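Local coordinates for phenylacetic acid degradation protein PaaI (Thermus thermophilus HB8, PDB 1WLU) that probably hydrolyses acyl-CoA thioesters as a hot dog fold thioesterase linked to phenylacetic acid degradation, at residues A[26-29]-A[30-33]. Sequence-based numbering, arbitrary orientation.
Sequences EVRA and DHLN
Arg28 lays its CB over one face of the His31 imidazole and meets Asp30 with its guanidinium. This CB sits 4.0 Å from the ring centroid, in a CH-pi contact. From there the chain skirts the CE1 side of the ring, bent at CG-CD (chi3 -52°), which swings the guanidinium past the NE2 and CE1 rim, where it meets NE2 obliquely, its plane 26° from the imidazole's. NH2 gives a weak hydrogen bond to His31 NE2 at 3.0 Å. Asp30 approaches from the same face of the ring, and its carboxylate is turned 38° against the guanidinium. In this salt bridge OD2 accepts from Arg28 NH2 through its syn lone pair at 3.1 Å, tilted out of the guanidinium plane, while NE reaches OD1 more weakly. The backbone oxygen of Ala8 also holds NH2. A leucine in place of Arg28 would probably leave the Asp30 carboxylate without its ionic mate and Ala8 O without this donor. At the imidazole edge ND1 gives a weak bond to Glu26 O, 3.4 Å away. Phe42 stacks on the same ring. Val27 CG1, anti to the backbone N, points to Leu32 CD2, 3.8 Å away, the side chains crossing at about a right angle. In the backbone, His31 N bonds to Arg28 O at 3.0 Å, and a weaker bond joins Leu32 N to Ala29 O. These i to i+3 bonds mark a short 3-10 turn in the loop from strand 20-26 to the central helix 40-56 of the hot dog fold, where Phe5 of the second subunit packs on His31.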
loop_
_atom_site.group_PDB
_atom_site.type_symbol
_atom_site.label_atom_id
_atom_site.label_comp_id
_atom_site.label_asym_id
_atom_site.label_seq_id
_atom_site.Cartn_x
_atom_site.Cartn_y
_atom_site.Cartn_z
ATOM N N GLU A 26 15.090 -7.718 -19.495
ATOM C CA GLU A 26 16.390 -8.103 -18.975
ATOM C C GLU A 26 16.972 -6.864 -18.320
ATOM O O GLU A 26 16.827 -5.759 -18.842
ATOM C CB GLU A 26 17.314 -8.575 -20.102
ATOM C CG GLU A 26 18.654 -9.107 -19.604
ATOM C CD GLU A 26 19.556 -9.583 -20.727
ATOM O OE1 GLU A 26 19.102 -10.407 -21.547
ATOM O OE2 GLU A 26 20.722 -9.140 -20.785
ATOM N N VAL A 27 17.606 -7.042 -17.169
ATOM C CA VAL A 27 18.214 -5.916 -16.475
ATOM C C VAL A 27 19.485 -5.534 -17.226
ATOM O O VAL A 27 20.433 -6.316 -17.295
ATOM C CB VAL A 27 18.571 -6.279 -15.018
ATOM C CG1 VAL A 27 19.221 -5.086 -14.331
ATOM C CG2 VAL A 27 17.316 -6.702 -14.264
ATOM N N ARG A 28 19.485 -4.340 -17.808
ATOM C CA ARG A 28 20.639 -3.853 -18.553
ATOM C C ARG A 28 21.462 -2.925 -17.669
ATOM O O ARG A 28 21.052 -2.576 -16.561
ATOM C CB ARG A 28 20.185 -3.101 -19.807
ATOM C CG ARG A 28 19.317 -3.927 -20.742
ATOM C CD ARG A 28 18.885 -3.128 -21.965
ATOM N NE ARG A 28 18.266 -1.855 -21.604
ATOM C CZ ARG A 28 17.458 -1.161 -22.400
ATOM N NH1 ARG A 28 17.164 -1.617 -23.610
ATOM N NH2 ARG A 28 16.941 -0.011 -21.985
ATOM N N ALA A 29 22.626 -2.524 -18.167
ATOM C CA ALA A 29 23.510 -1.638 -17.424
ATOM C C ALA A 29 22.829 -0.322 -17.054
ATOM O O ALA A 29 23.048 0.210 -15.964
ATOM C CB ALA A 29 24.767 -1.361 -18.242
ATOM N N ASP A 30 22.004 0.197 -17.958
ATOM C CA ASP A 30 21.311 1.460 -17.724
ATOM C C ASP A 30 20.118 1.339 -16.780
ATOM O O ASP A 30 19.461 2.333 -16.488
ATOM C CB ASP A 30 20.852 2.061 -19.059
ATOM C CG ASP A 30 19.884 1.163 -19.808
ATOM O OD1 ASP A 30 20.213 -0.020 -20.030
ATOM O OD2 ASP A 30 18.791 1.642 -20.183
ATOM N N HIS A 31 19.855 0.127 -16.300
ATOM C CA HIS A 31 18.735 -0.116 -15.388
ATOM C C HIS A 31 19.180 -0.233 -13.937
ATOM O O HIS A 31 18.352 -0.407 -13.043
ATOM C CB HIS A 31 18.006 -1.399 -15.787
ATOM C CG HIS A 31 17.412 -1.350 -17.158
ATOM N ND1 HIS A 31 17.162 -2.484 -17.899
ATOM C CD2 HIS A 31 17.006 -0.306 -17.919
ATOM C CE1 HIS A 31 16.630 -2.141 -19.058
ATOM N NE2 HIS A 31 16.524 -0.825 -19.096
ATOM N N LEU A 32 20.485 -0.139 -13.702
ATOM C CA LEU A 32 21.013 -0.250 -12.350
ATOM C C LEU A 32 20.903 1.059 -11.583
ATOM O O LEU A 32 20.889 2.140 -12.173
ATOM C CB LEU A 32 22.477 -0.698 -12.391
ATOM C CG LEU A 32 22.752 -2.024 -13.106
ATOM C CD1 LEU A 32 24.240 -2.339 -13.030
ATOM C CD2 LEU A 32 21.936 -3.141 -12.467
ATOM N N ASN A 33 20.821 0.948 -10.261
ATOM C CA ASN A 33 20.718 2.112 -9.391
ATOM C C ASN A 33 22.071 2.412 -8.756
ATOM O O ASN A 33 23.090 1.839 -9.145
ATOM C CB ASN A 33 19.686 1.863 -8.289
ATOM C CG ASN A 33 19.984 0.611 -7.492
ATOM O OD1 ASN A 33 21.140 0.214 -7.355
ATOM N ND2 ASN A 33 18.940 -0.014 -6.951
#